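Local coordinates for capsid protein VP1 (PDB 6Y5Z), which is the major capsid protein of Human polyomavirus 12, assembling into pentamers that probably build the T=7 icosahedral shell and attach the virus to host cells, at the interface of chains A and B. Sequence-based numbering; all coordinates share one arbitrary frame. Chains: chain A/B, Capsid protein VP1.

The four contacts are patches of one interface between neighbouring VP1 copies of the pentamer, and since the chains are not related by an exact two-fold, each side contributes different residues. Contacts 3 and 4 are closest, about 10 Å between the centres of their C-alpha atoms, and draw on successive chain B residues, B:Gln142 to B:Val146. Contact 1 lies about 12 Å from contact 4 between the same centres, and the two share the 3-10 helix 99-103 and the loop residues A:Pro119 to A:Val121. Contact 2, 17 to 19 Å from the others, centre to centre, shares the stretch B:Ala163 to B:Leu168 with contact 3. Repeated round the ring, the patches fix each subunit against the next.

Contact 1: the interface of chains A and B. Residues chain A 102-103, 119, 121, 210-212; chain B 123, 203-206.
With CG anti to the backbone N (chi1 160°), B:Tyr203 turns its ring toward A:Leu102 and A:Met103, while the next residue, B:Tyr204, also anti to N (chi1 -150°), carries its ring to A:Val212. The side chains of A:Leu102 and B:Tyr203 meet at about a right angle, with A:Leu102 CD1 3.7 Å from B:Tyr203 CE2. A:Met103, its chain bent at chi2 and chi3, puts SD in the ring plane at the edge, 3.7 Å from B:Tyr203 CE1. A:Val212 CG2 sits over the centre of the B:Tyr204 ring, 3.5 Å from its centroid, a CH-pi contact; A:Pro210 lies alongside that ring, pointing the same way, with CG 3.6 Å from B:Tyr204 CE1. The phenol oxygen B:Tyr203 OH is 2.6 Å from water 1, which also bonds A:Leu102 O and B:Ser123 OG. The serine hydroxyl OG in turn donates to B:Gly206 O at 2.8 Å, which ties the water site to the glycine turn. B:Gly205 N donates to A:Pro211 O over 2.8 Å, beside the bridge. A:Val212 and B:Tyr204 form this antiparallel beta bridge, joining the start of strand 212-216 of chain A to the end of strand 197-204 of chain B.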
loop_
_atom_site.group_PDB
_atom_site.type_symbol
_atom_site.label_atom_id
_atom_site.label_comp_id
_atom_site.label_asym_id
_atom_site.label_seq_id
_atom_site.Cartn_x
_atom_site.Cartn_y
_atom_site.Cartn_z
ATOM N N LEU A 102 -4.720 4.031 21.899
ATOM C CA LEU A 102 -3.567 4.821 21.399
ATOM C C LEU A 102 -4.048 6.216 20.984
ATOM O O LEU A 102 -3.179 7.070 20.688
ATOM C CB LEU A 102 -2.912 4.047 20.250
ATOM C CG LEU A 102 -2.480 2.624 20.614
ATOM C CD1 LEU A 102 -2.122 1.823 19.376
ATOM C CD2 LEU A 102 -1.334 2.641 21.624
ATOM N N MET A 103 -5.359 6.442 20.986
ATOM C CA MET A 103 -5.950 7.779 20.710
ATOM C C MET A 103 -5.922 8.655 21.971
ATOM O O MET A 103 -6.389 9.805 21.907
ATOM C CB MET A 103 -7.370 7.651 20.157
ATOM C CG MET A 103 -7.462 6.822 18.877
ATOM S SD MET A 103 -6.507 7.461 17.479
ATOM C CE MET A 103 -7.474 8.925 17.139
ATOM N N PRO A 119 2.032 10.043 20.656
ATOM C CA PRO A 119 1.504 8.695 20.839
ATOM C C PRO A 119 2.531 7.596 20.534
ATOM O O PRO A 119 3.651 7.852 20.044
ATOM C CB PRO A 119 0.287 8.669 19.901
ATOM C CG PRO A 119 0.697 9.591 18.780
ATOM C CD PRO A 119 1.489 10.704 19.455
ATOM N N VAL A 121 4.663 4.938 18.867
ATOM C CA VAL A 121 5.167 4.792 17.479
ATOM C C VAL A 121 6.427 3.924 17.526
ATOM O O VAL A 121 7.019 3.732 18.599
ATOM C CB VAL A 121 5.460 6.164 16.834
ATOM C CG1 VAL A 121 4.190 6.959 16.588
ATOM C CG2 VAL A 121 6.443 6.969 17.657
ATOM N N PRO A 210 4.408 5.101 12.248
ATOM C CA PRO A 210 3.073 5.031 12.819
ATOM C C PRO A 210 2.565 3.601 12.834
ATOM O O PRO A 210 2.695 2.902 11.825
ATOM C CB PRO A 210 2.188 5.874 11.897
ATOM C CG PRO A 210 3.021 6.161 10.669
ATOM C CD PRO A 210 4.470 5.854 10.986
ATOM N N PRO A 211 1.943 3.143 13.943
ATOM C CA PRO A 211 1.319 1.825 13.965
ATOM C C PRO A 211 0.015 1.814 13.176
ATOM O O PRO A 211 -0.643 2.838 13.055
ATOM C CB PRO A 211 1.034 1.560 15.448
ATOM C CG PRO A 211 0.927 2.936 16.045
ATOM C CD PRO A 211 1.833 3.845 15.233
ATOM N N VAL A 212 -0.321 0.646 12.649
ATOM C CA VAL A 212 -1.546 0.433 11.833
ATOM C C VAL A 212 -2.274 -0.796 12.368
ATOM O O VAL A 212 -1.616 -1.803 12.665
ATOM C CB VAL A 212 -1.183 0.246 10.349
ATOM C CG1 VAL A 212 -2.409 0.044 9.464
ATOM C CG2 VAL A 212 -0.356 1.404 9.843
ATOM N N SER B 123 -3.202 10.993 14.099
ATOM C CA SER B 123 -3.791 9.648 14.288
ATOM C C SER B 123 -5.232 9.639 13.778
ATOM O O SER B 123 -5.992 10.579 14.041
ATOM C CB SER B 123 -3.715 9.239 15.730
ATOM O OG SER B 123 -2.372 9.093 16.165
ATOM N N TYR B 203 -7.340 1.818 12.285
ATOM C CA TYR B 203 -6.588 2.766 13.108
ATOM C C TYR B 203 -5.245 2.989 12.426
ATOM O O TYR B 203 -4.642 2.023 11.936
ATOM C CB TYR B 203 -6.418 2.177 14.505
ATOM C CG TYR B 203 -5.294 2.822 15.247
ATOM C CD1 TYR B 203 -5.424 4.076 15.810
ATOM C CD2 TYR B 203 -4.075 2.185 15.342
ATOM C CE1 TYR B 203 -4.352 4.691 16.435
ATOM C CE2 TYR B 203 -2.994 2.789 15.952
ATOM C CZ TYR B 203 -3.133 4.038 16.511
ATOM O OH TYR B 203 -2.049 4.595 17.129
ATOM N N TYR B 204 -4.761 4.217 12.430
ATOM C CA TYR B 204 -3.411 4.543 11.924
ATOM C C TYR B 204 -2.882 5.591 12.899
ATOM O O TYR B 204 -3.586 6.586 13.118
ATOM C CB TYR B 204 -3.506 5.024 10.461
ATOM C CG TYR B 204 -2.333 4.766 9.552
ATOM C CD1 TYR B 204 -1.115 5.379 9.785
ATOM C CD2 TYR B 204 -2.457 3.993 8.400
ATOM C CE1 TYR B 204 -0.031 5.203 8.940
ATOM C CE2 TYR B 204 -1.378 3.809 7.538
ATOM C CZ TYR B 204 -0.159 4.418 7.816
ATOM O OH TYR B 204 0.952 4.260 7.040
ATOM N N GLY B 205 -1.709 5.394 13.485
ATOM C CA GLY B 205 -1.192 6.317 14.513
ATOM C C GLY B 205 -0.306 7.419 13.965
ATOM O O GLY B 205 -0.460 7.809 12.783
ATOM N N GLY B 206 0.544 7.941 14.853
ATOM C CA GLY B 206 1.524 8.988 14.535
ATOM C C GLY B 206 1.025 10.361 14.927
ATOM O O GLY B 206 -0.198 10.552 15.062
HETATM O O HOH W 1 -2.181 7.064 18.075
#

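Contact 2: the interface of chains A and B. Residues chain A 25, 27, 97, 263; chain B 167-168, 190-192.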
loop_
_atom_site.group_PDB
_atom_site.type_symbol
_atom_site.label_atom_id
_atom_site.label_comp_id
_atom_site.label_asym_id
_atom_site.label_seq_id
_atom_site.Cartn_x
_atom_site.Cartn_y
_atom_site.Cartn_z
ATOM N N PHE A 25 -8.969 -14.844 25.267
ATOM C CA PHE A 25 -8.123 -13.636 25.170
ATOM C C PHE A 25 -6.761 -14.009 25.753
ATOM O O PHE A 25 -6.705 -14.605 26.818
ATOM C CB PHE A 25 -8.724 -12.454 25.933
ATOM C CG PHE A 25 -9.967 -11.816 25.364
ATOM C CD1 PHE A 25 -9.875 -10.816 24.408
ATOM C CD2 PHE A 25 -11.217 -12.123 25.884
ATOM C CE1 PHE A 25 -11.012 -10.163 23.952
ATOM C CE2 PHE A 25 -12.358 -11.500 25.401
ATOM C CZ PHE A 25 -12.250 -10.510 24.457
ATOM N N ASN A 27 -3.415 -12.092 27.053
ATOM C CA ASN A 27 -2.815 -10.792 27.406
ATOM C C ASN A 27 -1.374 -10.728 26.922
ATOM O O ASN A 27 -0.641 -11.719 26.898
ATOM C CB ASN A 27 -2.919 -10.544 28.906
ATOM C CG ASN A 27 -4.309 -10.064 29.255
ATOM O OD1 ASN A 27 -4.864 -9.251 28.533
ATOM N ND2 ASN A 27 -4.887 -10.591 30.329
ATOM N N ILE A 97 -7.139 -6.267 20.221
ATOM C CA ILE A 97 -8.086 -5.356 20.936
ATOM C C ILE A 97 -7.310 -4.147 21.439
ATOM O O ILE A 97 -6.255 -4.377 22.010
ATOM C CB ILE A 97 -8.765 -6.054 22.138
ATOM C CG1 ILE A 97 -9.555 -7.283 21.712
ATOM C CG2 ILE A 97 -9.683 -5.084 22.861
ATOM C CD1 ILE A 97 -10.522 -6.938 20.623
ATOM N N PRO A 263 -3.762 -6.991 23.842
ATOM C CA PRO A 263 -4.266 -8.355 23.934
ATOM C C PRO A 263 -4.839 -8.806 22.586
ATOM O O PRO A 263 -5.208 -7.967 21.779
ATOM C CB PRO A 263 -5.421 -8.275 24.947
ATOM C CG PRO A 263 -5.306 -6.895 25.551
ATOM C CD PRO A 263 -4.639 -6.019 24.521
ATOM N N CYS B 167 -4.488 -4.158 29.934
ATOM C CA CYS B 167 -4.607 -5.351 29.051
ATOM C C CYS B 167 -6.100 -5.716 28.968
ATOM O O CYS B 167 -6.908 -4.785 28.840
ATOM C CB CYS B 167 -3.684 -6.460 29.538
ATOM S SG CYS B 167 -1.929 -5.980 29.541
ATOM N N LEU B 168 -6.472 -6.980 29.077
ATOM C CA LEU B 168 -7.872 -7.415 28.944
ATOM C C LEU B 168 -8.397 -7.822 30.318
ATOM O O LEU B 168 -8.025 -8.882 30.849
ATOM C CB LEU B 168 -7.954 -8.563 27.942
ATOM C CG LEU B 168 -9.312 -8.778 27.278
ATOM C CD1 LEU B 168 -10.383 -9.186 28.275
ATOM C CD2 LEU B 168 -9.726 -7.572 26.482
ATOM N N ASP B 190 -16.327 -5.293 21.379
ATOM C CA ASP B 190 -16.015 -6.573 22.054
ATOM C C ASP B 190 -16.096 -7.740 21.074
ATOM O O ASP B 190 -17.194 -8.111 20.674
ATOM C CB ASP B 190 -16.944 -6.788 23.240
ATOM C CG ASP B 190 -16.582 -7.986 24.085
ATOM O OD1 ASP B 190 -15.660 -8.738 23.688
ATOM O OD2 ASP B 190 -17.224 -8.148 25.140
ATOM N N PRO B 191 -14.972 -8.383 20.655
ATOM C CA PRO B 191 -15.042 -9.465 19.677
ATOM C C PRO B 191 -15.636 -10.750 20.265
ATOM O O PRO B 191 -15.991 -11.661 19.511
ATOM C CB PRO B 191 -13.573 -9.685 19.270
ATOM C CG PRO B 191 -12.821 -9.276 20.507
ATOM C CD PRO B 191 -13.590 -8.094 21.072
ATOM N N SER B 192 -15.713 -10.838 21.596
ATOM C CA SER B 192 -16.264 -12.007 22.317
ATOM C C SER B 192 -17.788 -11.933 22.397
ATOM O O SER B 192 -18.380 -12.936 22.835
ATOM C CB SER B 192 -15.669 -12.160 23.681
ATOM O OG SER B 192 -16.133 -11.201 24.603
#
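This is a mainly apolar patch of the homomeric interface between adjacent VP1 subunits of the pentamer, and it helps hold one copy against the next. B:Leu168, with 90 Å² of its surface buried by chain A, is the centre. Its CG lies anti to the backbone N (chi1 -157°), bringing the branch point over one face of the A:Phe25 ring, offset toward the rim and 3.8 Å from the centroid, a CH-pi contact. The two side chains cross at about a right angle, and the methyls spread over different parts of the ring: B:Leu168 CD1 leans toward A:Phe25 CD2, and B:Leu168 CD2 lies 3.8 Å from A:Phe25 CE1. At the far end of the ring, B:Ser192 CB approaches A:Phe25 CE2 at 3.8 Å, and the carboxylate oxygen B:Asp190 OD1 lies in the ring plane at its edge. That oxygen is gripped by B:Ser192 OG and B:Ser192 N, both from the same face of the carboxylate plane, which should hold the turn in shape. A:Ile97 and B:Pro191 meet tip to tip, tightly, with A:Ile97 CD1 3.3 Å from B:Pro191 CG. The polar anchor is B:Leu168 N, donating to the amide oxygen A:Asn27 OD1 at 2.8 Å, tilted 29° from the carbonyl plane. A:Phe25 belongs to strand 19-26 and A:Asn27 comes directly after it; A:Ile97 comes just after strand 84-96, and A:Pro263 links strands 257-261 and 264-276. They face chain B loops beyond the 3-10 helix 163-166 and strand 187-189.

Contact 3: the interface of chains A and B. Residues chain A 37-39; chain B 52, 144-145, 163, 166.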
loop_
_atom_site.group_PDB
_atom_site.type_symbol
_atom_site.label_atom_id
_atom_site.label_comp_id
_atom_site.label_asym_id
_atom_site.label_seq_id
_atom_site.Cartn_x
_atom_site.Cartn_y
_atom_site.Cartn_z
ATOM N N ASN A 37 1.129 -4.955 38.552
ATOM C CA ASN A 37 2.146 -3.897 38.348
ATOM C C ASN A 37 1.516 -2.738 37.570
ATOM O O ASN A 37 0.864 -2.989 36.563
ATOM C CB ASN A 37 3.373 -4.474 37.659
ATOM C CG ASN A 37 4.547 -3.524 37.641
ATOM O OD1 ASN A 37 4.503 -2.449 37.038
ATOM N ND2 ASN A 37 5.614 -3.925 38.318
ATOM N N THR A 38 1.761 -1.499 37.980
ATOM C CA THR A 38 1.186 -0.275 37.374
ATOM C C THR A 38 1.560 -0.151 35.878
ATOM O O THR A 38 0.865 0.609 35.178
ATOM C CB THR A 38 1.636 0.935 38.211
ATOM O OG1 THR A 38 0.846 2.067 37.879
ATOM C CG2 THR A 38 3.101 1.264 38.030
ATOM N N TRP A 39 2.601 -0.844 35.396
ATOM C CA TRP A 39 3.028 -0.771 33.973
ATOM C C TRP A 39 2.672 -2.052 33.218
ATOM O O TRP A 39 3.240 -2.289 32.156
ATOM C CB TRP A 39 4.516 -0.406 33.844
ATOM C CG TRP A 39 4.751 1.042 34.129
ATOM C CD1 TRP A 39 5.221 1.613 35.278
ATOM C CD2 TRP A 39 4.445 2.132 33.248
ATOM N NE1 TRP A 39 5.200 2.981 35.173
ATOM C CE2 TRP A 39 4.768 3.330 33.923
ATOM C CE3 TRP A 39 3.948 2.209 31.942
ATOM C CZ2 TRP A 39 4.595 4.572 33.324
ATOM C CZ3 TRP A 39 3.752 3.436 31.364
ATOM C CH2 TRP A 39 4.098 4.607 32.037
ATOM N N ARG B 52 1.522 11.219 35.745
ATOM C CA ARG B 52 0.598 10.105 35.491
ATOM C C ARG B 52 -0.529 10.162 36.533
ATOM O O ARG B 52 -1.648 9.743 36.227
ATOM C CB ARG B 52 1.477 8.859 35.474
ATOM C CG ARG B 52 0.779 7.647 34.932
ATOM C CD ARG B 52 1.828 6.584 34.723
ATOM N NE ARG B 52 1.110 5.428 34.279
ATOM C CZ ARG B 52 1.000 4.283 34.922
ATOM N NH1 ARG B 52 1.616 4.076 36.080
ATOM N NH2 ARG B 52 0.297 3.319 34.365
ATOM N N HIS B 144 -4.158 3.113 33.701
ATOM C CA HIS B 144 -5.203 2.824 34.718
ATOM C C HIS B 144 -5.364 4.013 35.688
ATOM O O HIS B 144 -6.304 3.984 36.499
ATOM C CB HIS B 144 -4.923 1.530 35.471
ATOM C CG HIS B 144 -3.818 1.617 36.469
ATOM N ND1 HIS B 144 -4.063 1.810 37.829
ATOM C CD2 HIS B 144 -2.473 1.545 36.312
ATOM C CE1 HIS B 144 -2.906 1.810 38.473
ATOM N NE2 HIS B 144 -1.899 1.644 37.569
ATOM N N LEU B 145 -4.471 4.995 35.656
ATOM C CA LEU B 145 -4.493 6.094 36.659
ATOM C C LEU B 145 -5.304 7.302 36.186
ATOM O O LEU B 145 -5.483 8.239 36.990
ATOM C CB LEU B 145 -3.049 6.469 37.000
ATOM C CG LEU B 145 -2.323 5.412 37.817
ATOM C CD1 LEU B 145 -0.858 5.772 38.001
ATOM C CD2 LEU B 145 -3.010 5.207 39.159
ATOM N N ALA B 163 -4.543 -1.989 37.184
ATOM C CA ALA B 163 -3.564 -2.131 36.085
ATOM C C ALA B 163 -4.056 -3.190 35.084
ATOM O O ALA B 163 -3.664 -3.128 33.913
ATOM C CB ALA B 163 -2.216 -2.462 36.661
ATOM N N GLN B 166 -5.130 -2.114 31.578
ATOM C CA GLN B 166 -4.137 -1.793 30.519
ATOM C C GLN B 166 -4.018 -2.972 29.544
ATOM O O GLN B 166 -3.442 -2.777 28.456
ATOM C CB GLN B 166 -2.801 -1.417 31.160
ATOM C CG GLN B 166 -2.900 -0.017 31.736
ATOM C CD GLN B 166 -1.783 0.445 32.642
ATOM O OE1 GLN B 166 -1.901 1.508 33.240
ATOM N NE2 GLN B 166 -0.716 -0.331 32.771
#
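A:Thr38 is the hub of this polar patch between two coat proteins of the polyomavirus VP1 family, engaged by B:Arg52, B:His144 and B:Gln166. B:Arg52 grips it end-on with two nitrogens: NH1 donates to the hydroxyl A:Thr38 OG1 at 2.8 Å, and NH2 to the carbonyl A:Thr38 O at 2.9 Å. The imidazole nitrogen B:His144 NE2 shares a further hydrogen bond with A:Thr38 OG1, also 2.8 Å; the two side chains cross at about a right angle. OG1 stands anti to the backbone N (chi1 -165°), which aims it at both partners. A:Thr38 O also accepts from the amide nitrogen B:Gln166 NE2 at 3.0 Å. This donor stands 47° out of the carbonyl plane, on the opposite face from B:Arg52 NH2, so the oxygen is held from both faces. The guanidinium is itself sandwiched. A:Trp39 stacks on one face, the planes 19° apart, with B:Arg52 CZ 4.1 Å from the centroid of the six-membered ring in a cation-pi contact; B:Leu145 CD1 covers the opposite face. In the next shell, B:Gln166 OE1 takes the backbone N of B:His144 at 2.8 Å, in the carbonyl plane on a lone pair, and thereby couples two of the groups that reach A:Thr38. On the other side, A:Asn37 OD1 accepts from A:Trp39 N at 3.0 Å, bracing the turn that presents both threonine and indole.

Contact 4: the interface of chains A and B. Residues chain A 101, 104, 107, 109, 120, 249; chain B 55, 142-143, 146, 185.
Loop residue B:Gln142 of this VP1 coat protein inserts its side chain between the end of the 3-10 helix 99-103, the loop residues after it and strand 237-250 of chain A, hiding 84 Å² of its surface. CG is anti to the backbone N and the chain stays extended beyond it, carrying the amide to A:Asn104 and A:Asp107. The amide nitrogen B:Gln142 NE2 donates to two acceptors. The carboxylate oxygen A:Asp107 OD2 is 3.1 Å from it, close to the amide plane, and is met on its anti side with an angle of 164° at H. The carbonyl A:Asn104 O, also 3.1 Å from B:Gln142 NE2, is reached less straight, at 137°. The amide oxygen B:Gln142 OE1 is served by waters: water 4 bridges it to A:Val120 N, and water 2 to the hydroxyl A:Thr101 OG1. Beside the amide, A:Phe249 CE1 lies 3.9 Å from B:Gln142 CD, ring and amide planes steeply inclined, and A:Met109 CE meets the tip. Water 3 joins B:Gln142 N, A:Thr101 O and B:Glu185 O, 2.7 Å from the last. The B:Glu185 carboxylate stacks on the A:Asn104 amide, their planes 15° apart, with A:Asn104 CB 3.8 Å from B:Glu185 CD. The very short approach of A:Asp107 to B:Asp55 is doubtful.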
loop_
_atom_site.group_PDB
_atom_site.type_symbol
_atom_site.label_atom_id
_atom_site.label_comp_id
_atom_site.label_asym_id
_atom_site.label_seq_id
_atom_site.Cartn_x
_atom_site.Cartn_y
_atom_site.Cartn_z
ATOM N N THR A 101 -7.063 2.731 22.349
ATOM C CA THR A 101 -6.366 3.273 23.552
ATOM C C THR A 101 -5.228 4.199 23.111
ATOM O O THR A 101 -4.816 5.079 23.905
ATOM C CB THR A 101 -5.837 2.198 24.508
ATOM O OG1 THR A 101 -4.781 1.464 23.874
ATOM C CG2 THR A 101 -6.928 1.272 24.988
ATOM N N ASN A 104 -5.396 8.143 23.077
ATOM C CA ASN A 104 -5.178 8.925 24.320
ATOM C C ASN A 104 -3.886 9.732 24.157
ATOM O O ASN A 104 -2.810 9.136 24.162
ATOM C CB ASN A 104 -5.135 8.002 25.533
ATOM C CG ASN A 104 -4.827 8.680 26.846
ATOM O OD1 ASN A 104 -4.258 9.772 26.888
ATOM N ND2 ASN A 104 -5.150 8.004 27.941
ATOM N N ASP A 107 -2.245 11.779 28.221
ATOM C CA ASP A 107 -1.472 11.113 29.302
ATOM C C ASP A 107 -0.152 11.886 29.499
ATOM O O ASP A 107 0.185 12.745 28.653
ATOM C CB ASP A 107 -1.252 9.620 28.995
ATOM C CG ASP A 107 -2.406 8.646 29.264
ATOM O OD1 ASP A 107 -3.326 8.940 30.094
ATOM O OD2 ASP A 107 -2.359 7.554 28.670
ATOM N N MET A 109 3.052 12.431 28.729
ATOM C CA MET A 109 3.752 12.046 27.485
ATOM C C MET A 109 4.650 13.201 27.029
ATOM O O MET A 109 4.396 14.344 27.486
ATOM C CB MET A 109 2.691 11.756 26.417
ATOM C CG MET A 109 1.817 10.582 26.806
ATOM S SD MET A 109 0.217 10.460 25.966
ATOM C CE MET A 109 0.666 9.756 24.385
ATOM N N VAL A 120 2.148 6.365 20.856
ATOM C CA VAL A 120 2.996 5.162 20.623
ATOM C C VAL A 120 3.369 5.035 19.146
ATOM O O VAL A 120 2.473 5.026 18.294
ATOM C CB VAL A 120 2.269 3.904 21.105
ATOM C CG1 VAL A 120 2.959 2.633 20.655
ATOM C CG2 VAL A 120 2.085 3.941 22.619
ATOM N N PHE A 249 6.148 3.549 23.760
ATOM C CA PHE A 249 5.547 4.640 24.552
ATOM C C PHE A 249 6.679 5.478 25.157
ATOM O O PHE A 249 7.657 4.886 25.597
ATOM C CB PHE A 249 4.680 4.039 25.656
ATOM C CG PHE A 249 3.988 5.040 26.552
ATOM C CD1 PHE A 249 2.758 5.576 26.205
ATOM C CD2 PHE A 249 4.552 5.428 27.763
ATOM C CE1 PHE A 249 2.101 6.470 27.045
ATOM C CE2 PHE A 249 3.902 6.333 28.586
ATOM C CZ PHE A 249 2.679 6.853 28.235
ATOM N N ASP B 55 -3.651 13.116 35.914
ATOM C CA ASP B 55 -4.203 13.063 34.533
ATOM C C ASP B 55 -5.729 13.119 34.618
ATOM O O ASP B 55 -6.333 12.097 34.959
ATOM C CB ASP B 55 -3.664 11.804 33.874
ATOM C CG ASP B 55 -4.000 11.660 32.406
ATOM O OD1 ASP B 55 -4.569 12.591 31.840
ATOM O OD2 ASP B 55 -3.629 10.604 31.860
ATOM N N GLN B 142 -4.963 3.077 28.148
ATOM C CA GLN B 142 -3.487 3.259 28.043
ATOM C C GLN B 142 -2.904 3.392 29.460
ATOM O O GLN B 142 -1.758 2.923 29.703
ATOM C CB GLN B 142 -3.174 4.461 27.153
ATOM C CG GLN B 142 -1.682 4.662 26.892
ATOM C CD GLN B 142 -1.456 5.495 25.651
ATOM O OE1 GLN B 142 -1.292 4.951 24.550
ATOM N NE2 GLN B 142 -1.587 6.806 25.815
ATOM N N SER B 143 -3.655 4.022 30.362
ATOM C CA SER B 143 -3.224 4.252 31.761
ATOM C C SER B 143 -4.381 3.959 32.711
ATOM O O SER B 143 -5.452 4.569 32.543
ATOM C CB SER B 143 -2.732 5.644 31.952
ATOM O OG SER B 143 -2.503 5.826 33.340
ATOM N N VAL B 146 -5.812 7.305 34.953
ATOM C CA VAL B 146 -6.586 8.466 34.436
ATOM C C VAL B 146 -7.796 8.675 35.350
ATOM O O VAL B 146 -8.459 7.693 35.729
ATOM C CB VAL B 146 -7.032 8.294 32.970
ATOM C CG1 VAL B 146 -7.821 9.494 32.490
ATOM C CG2 VAL B 146 -5.858 8.034 32.036
ATOM N N GLU B 185 -11.146 6.294 23.790
ATOM C CA GLU B 185 -9.850 5.880 24.384
ATOM C C GLU B 185 -10.021 4.840 25.490
ATOM O O GLU B 185 -8.987 4.285 25.919
ATOM C CB GLU B 185 -9.045 7.081 24.882
ATOM C CG GLU B 185 -9.597 7.736 26.131
ATOM C CD GLU B 185 -8.676 8.817 26.653
ATOM O OE1 GLU B 185 -8.156 9.615 25.858
ATOM O OE2 GLU B 185 -8.417 8.781 27.875
HETATM O O HOH W 2 -2.195 2.041 24.859
HETATM O O HOH W 3 -6.513 5.068 26.609
HETATM O O HOH W 4 -0.520 6.309 22.179
#